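Local coordinates for transcriptional regulator, MarR family (Silicibacter pomeroyi DSS-3, PDB 3BJ6), which probably binds DNA as a dimeric helix-turn-helix transcription factor of the MarR family and regulates transcription, at the interface of chains A and B. Residues are numbered along the deposited sequence; one frame, centred on the assembly and turned at random. Chains: chain A/B, Transcriptional regulator, MarR family.

Contact 1: the interface of chains A and B. Residues chain A 14, 17-18, 21, 138; chain B 18, 21, 25, 138.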
ATOM      1  N   ALA A  14     -10.247   6.420  -4.118  1.00 17.10           N
ATOM      2  CA  ALA A  14      -8.962   6.827  -3.549  1.00 17.13           C
ATOM      3  C   ALA A  14      -8.354   5.702  -2.682  1.00 17.67           C
ATOM      4  O   ALA A  14      -7.172   5.362  -2.810  1.00 17.97           O
ATOM      5  CB  ALA A  14      -9.124   8.122  -2.727  1.00 15.97           C
ATOM      6  N   ALA A  17      -6.832   2.955  -4.631  1.00 16.66           N
ATOM      7  CA  ALA A  17      -5.573   3.296  -5.306  1.00 16.72           C
ATOM      8  C   ALA A  17      -4.359   3.009  -4.426  1.00 16.70           C
ATOM      9  O   ALA A  17      -3.243   3.019  -4.920  1.00 16.09           O
ATOM     10  CB  ALA A  17      -5.559   4.789  -5.746  1.00 16.35           C
ATOM     11  N   THR A  18      -4.575   2.762  -3.134  1.00 17.02           N
ATOM     12  CA  THR A  18      -3.459   2.525  -2.193  1.00 17.60           C
ATOM     13  C   THR A  18      -2.536   1.375  -2.644  1.00 18.02           C
ATOM     14  O   THR A  18      -1.312   1.491  -2.542  1.00 17.05           O
ATOM     15  CB  THR A  18      -3.947   2.246  -0.740  1.00 18.24           C
ATOM     16  OG1 THR A  18      -4.942   3.220  -0.362  1.00 17.04           O
ATOM     17  CG2 THR A  18      -2.786   2.327   0.257  1.00 17.75           C
ATOM     18  N   LEU A  21      -0.629   2.370  -5.797  1.00 15.70           N
ATOM     19  CA  LEU A  21       0.294   3.416  -5.333  1.00 16.21           C
ATOM     20  C   LEU A  21       1.542   2.854  -4.654  1.00 16.73           C
ATOM     21  O   LEU A  21       2.662   3.254  -4.977  1.00 17.11           O
ATOM     22  CB  LEU A  21      -0.397   4.408  -4.413  1.00 16.08           C
ATOM     23  CG  LEU A  21       0.428   5.560  -3.796  1.00 17.37           C
ATOM     24  CD1 LEU A  21       1.113   6.437  -4.840  1.00 16.77           C
ATOM     25  CD2 LEU A  21      -0.457   6.427  -2.863  1.00 16.50           C
ATOM     26  N   GLN A 138      -4.681  11.270   4.710  1.00 17.85           N
ATOM     27  CA  GLN A 138      -3.840  10.072   4.713  1.00 18.72           C
ATOM     28  C   GLN A 138      -3.593   9.529   6.117  1.00 18.73           C
ATOM     29  O   GLN A 138      -3.820   8.342   6.367  1.00 18.76           O
ATOM     30  CB  GLN A 138      -2.480  10.318   4.029  1.00 18.40           C
ATOM     31  CG  GLN A 138      -1.566   9.044   3.960  1.00 18.58           C
ATOM     32  CD  GLN A 138      -1.806   8.170   2.734  1.00 18.94           C
ATOM     33  OE1 GLN A 138      -2.927   8.093   2.227  1.00 18.12           O
ATOM     34  NE2 GLN A 138      -0.721   7.538   2.207  1.00 16.86           N
TER
ATOM     35  N   THR B  18       1.688   5.020   3.330  1.00 17.30           N
ATOM     36  CA  THR B  18       1.002   4.153   2.366  1.00 18.11           C
ATOM     37  C   THR B  18       1.111   2.671   2.754  1.00 18.46           C
ATOM     38  O   THR B  18       0.144   1.934   2.672  1.00 17.40           O
ATOM     39  CB  THR B  18       1.551   4.331   0.924  1.00 19.12           C
ATOM     40  OG1 THR B  18       1.628   5.731   0.597  1.00 18.26           O
ATOM     41  CG2 THR B  18       0.611   3.639  -0.103  1.00 17.99           C
ATOM     42  N   LEU B  21      -0.929   2.030   5.921  1.00 17.76           N
ATOM     43  CA  LEU B  21      -2.319   2.221   5.477  1.00 17.59           C
ATOM     44  C   LEU B  21      -2.892   0.967   4.780  1.00 17.98           C
ATOM     45  O   LEU B  21      -3.998   0.515   5.089  1.00 17.86           O
ATOM     46  CB  LEU B  21      -2.437   3.426   4.541  1.00 17.60           C
ATOM     47  CG  LEU B  21      -3.850   3.724   3.969  1.00 17.24           C
ATOM     48  CD1 LEU B  21      -4.940   3.863   5.037  1.00 16.18           C
ATOM     49  CD2 LEU B  21      -3.830   4.978   3.087  1.00 16.99           C
ATOM     50  N   ILE B  25      -6.042  -1.150   6.025  1.00 18.68           N
ATOM     51  CA  ILE B  25      -7.213  -1.339   5.176  1.00 18.43           C
ATOM     52  C   ILE B  25      -7.540  -2.832   5.134  1.00 18.52           C
ATOM     53  O   ILE B  25      -8.662  -3.220   5.385  1.00 17.26           O
ATOM     54  CB  ILE B  25      -6.973  -0.823   3.746  1.00 18.20           C
ATOM     55  CG1 ILE B  25      -6.861   0.707   3.724  1.00 17.43           C
ATOM     56  CG2 ILE B  25      -8.112  -1.268   2.791  1.00 19.26           C
ATOM     57  CD1 ILE B  25      -6.263   1.254   2.426  1.00 17.57           C
ATOM     58  N   GLN B 138      -4.015  11.695  -4.205  1.00 18.20           N
ATOM     59  CA  GLN B 138      -3.822  10.246  -4.230  1.00 18.76           C
ATOM     60  C   GLN B 138      -3.661   9.709  -5.650  1.00 18.94           C
ATOM     61  O   GLN B 138      -2.713   8.965  -5.932  1.00 19.16           O
ATOM     62  CB  GLN B 138      -4.999   9.511  -3.538  1.00 18.38           C
ATOM     63  CG  GLN B 138      -4.857   7.954  -3.539  1.00 18.34           C
ATOM     64  CD  GLN B 138      -4.054   7.410  -2.364  1.00 20.06           C
ATOM     65  OE1 GLN B 138      -3.155   8.080  -1.844  1.00 18.35           O
ATOM     66  NE2 GLN B 138      -4.421   6.205  -1.891  1.00 18.00           N
TER
HETATM   67  O   HOH W   1      -2.232   6.046   0.122  1.00 26.82           O

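Contact 2: the interface of chains A and B. Residues chain A 64-66; chain B 19.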
ATOM      1  N   LEU A  64      11.390  -0.346  11.282  1.00 23.18           N
ATOM      2  CA  LEU A  64      10.992  -0.480   9.883  1.00 24.60           C
ATOM      3  C   LEU A  64       9.763  -1.403   9.711  1.00 25.09           C
ATOM      4  O   LEU A  64       9.245  -1.544   8.598  1.00 25.27           O
ATOM      5  CB  LEU A  64      12.163  -1.060   9.065  1.00 23.13           C
ATOM      6  CG  LEU A  64      13.444  -0.218   9.094  1.00 25.96           C
ATOM      7  CD1 LEU A  64      14.575  -0.869   8.300  1.00 22.88           C
ATOM      8  CD2 LEU A  64      13.153   1.142   8.540  1.00 29.69           C
ATOM      9  N   GLN A  65       9.337  -2.046  10.800  1.00 26.00           N
ATOM     10  CA  GLN A  65       8.248  -3.039  10.779  1.00 27.72           C
ATOM     11  C   GLN A  65       8.503  -4.132   9.738  1.00 28.06           C
ATOM     12  O   GLN A  65       7.658  -4.422   8.875  1.00 27.97           O
ATOM     13  CB  GLN A  65       6.870  -2.353  10.596  1.00 28.46           C
ATOM     14  CG  GLN A  65       6.487  -1.470  11.795  1.00 31.52           C
ATOM     15  CD  GLN A  65       5.043  -0.972  11.751  1.00 39.11           C
ATOM     16  OE1 GLN A  65       4.663  -0.110  10.924  1.00 41.26           O
ATOM     17  NE2 GLN A  65       4.222  -1.508  12.664  1.00 42.34           N
HETATM   18  N   MSE A  66       9.704  -4.704   9.806  1.00 27.70           N
HETATM   19  CA  MSE A  66      10.130  -5.750   8.899  1.00 28.25           C
HETATM   20  C   MSE A  66      10.557  -6.986   9.720  1.00 28.19           C
HETATM   21  O   MSE A  66      10.981  -6.863  10.854  1.00 27.95           O
HETATM   22  CB  MSE A  66      11.275  -5.250   8.003  1.00 28.60           C
HETATM   23  CG  MSE A  66      10.823  -4.365   6.832  1.00 29.88           C
HETATM   24 SE   MSE A  66      12.283  -3.424   5.881  0.40 33.20          SE
HETATM   25  CE  MSE A  66      13.749  -4.454   6.496  1.00 38.19           C
TER
ATOM     26  N   ARG B  19       2.311   2.228   3.123  1.00 18.05           N
ATOM     27  CA  ARG B  19       2.500   0.832   3.526  1.00 19.63           C
ATOM     28  C   ARG B  19       1.682   0.422   4.781  1.00 19.15           C
ATOM     29  O   ARG B  19       0.913  -0.552   4.712  1.00 19.51           O
ATOM     30  CB  ARG B  19       3.996   0.516   3.668  1.00 19.71           C
ATOM     31  CG  ARG B  19       4.331  -0.930   4.018  1.00 24.96           C
ATOM     32  CD  ARG B  19       5.877  -1.066   4.006  1.00 31.41           C
ATOM     33  NE  ARG B  19       6.374  -2.403   4.326  1.00 38.10           N
ATOM     34  CZ  ARG B  19       6.944  -2.764   5.494  1.00 42.34           C
ATOM     35  NH1 ARG B  19       7.086  -1.889   6.499  1.00 41.82           N
ATOM     36  NH2 ARG B  19       7.385  -4.013   5.658  1.00 41.89           N
TER

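Contact 1: the interface of chains A and B
B:Gln138 of helix 128-151 reaches across the dimer to the end of helix 5-16 and the start of helix 18-35 of chain A. The site lies on the two-fold axis, where the N- and C-terminal helices of two MarR-family subunits intertwine. This is the dimerisation region typical of the family. The side chain of B:Gln138 leaves its helix with CG anti to the backbone N (chi1 180°) and then bends at chi2. The bend brings the amide nitrogen NE2 of B:Gln138 3.0 Å from the backbone carbonyl O of A:Ala14, to which it donates a hydrogen bond. The bond is moderately bent, 152° at the hydrogen. NE2 comes in from over the carbonyl, off its lone-pair directions. NE2 of B:Gln138 is also 3.4 Å from the hydroxyl OG1 of A:Thr18, a near approach rather than a clear hydrogen bond.

A:Gln138 has nearly the same torsions. The two terminal amides stand almost perpendicular, their planes 81° apart. They do not bond to each other directly. Water 1 lies between them and contacts OE1 and NE2 of both. The O of water 1 is 3.0 Å from OE1 of B:Gln138. One water thus links the two amides across the axis, though its hydrogen positions are not seen.

Methyl groups flank this polar centre. CD2 of A:Leu21 packs against the amide carbon CD of B:Gln138 at 3.8 Å, and the two side chains cross at a slant. B:Leu21 does the same to A:Gln138. The leucine branches probably limit how far each amide can turn. A:Leu21 also crosses B:Thr18 at about a right angle. A:Thr18 and B:Ile25 approach tip to tip, with OG1 of A:Thr18 3.7 Å from CD1 of B:Ile25. The two threonines run antiparallel alongside each other, and CG2 of A:Thr18 meets CG2 of B:Thr18 at 3.7 Å.

Contact 2: the interface of chains A and B
The first turn of helix 18-35 in chain B meets the end of helix 57-64 in chain A and the short loop that follows it. In the winged helix-turn-helix fold of the MarR family, helix 57-64 and helix 68-80 form the helix-turn-helix, with helix 68-80 as the probable recognition helix. The loop touched here is the turn between them.

B:Arg19 carries the contact. CG is anti to the backbone N (chi1 -177°), and the aliphatic chain is straight out to NE. This projects the guanidinium group well away from its own helix and into the other subunit. Its two terminal nitrogens take neighbouring backbone carbonyls. NH1 of B:Arg19 donates to O of A:Leu64 at 3.0 Å, lying in the carbonyl plane with a C=O...N angle of 159°. NH2 of B:Arg19 donates to O of A:Gln65 at 3.3 Å, a longer bond in which the nitrogen comes from over the carbonyl. Both oxygens are tilted out of the guanidinium plane, so the fork is not flat.

The backbone of A:Gln65 has positive phi (53°), in the left-handed helical region. This local turn follows the last residue of the helix and leaves the two carbonyls facing the same arginine. The C-terminal end of helix 57-64, where the helix dipole would place partial negative charge, may suit the positive guanidinium. Replacing the arginine with an alanine would probably leave both carbonyl oxygens without their donors from chain B and weaken the tie between the turn and the dimer helices.

A:Met66, a selenomethionine in this crystal, lies against the guanidinium group. Its side chain crosses that of B:Arg19 at about a right angle. The approach is made near the root of the A:Met66 side chain, not by its selenium. CG of A:Met66 lies 3.6 Å from NH2 of B:Arg19.

The centres of contact 1 and contact 2 are about 16 Å apart, measured between their C-alpha atoms. Helix 18-35 of chain B serves both. B:Thr18 belongs to contact 1, and the next residue, B:Arg19, makes contact 2. Contact 1 lies at the two-fold axis among the dimerisation helices, while contact 2 ties the same helix to the helix-turn-helix of the other subunit. Symmetry gives a twin of contact 2 with the chains exchanged. A shift of helix 18-35 could therefore be passed to the DNA-binding elements of the partner, although the structure alone does not show such a movement.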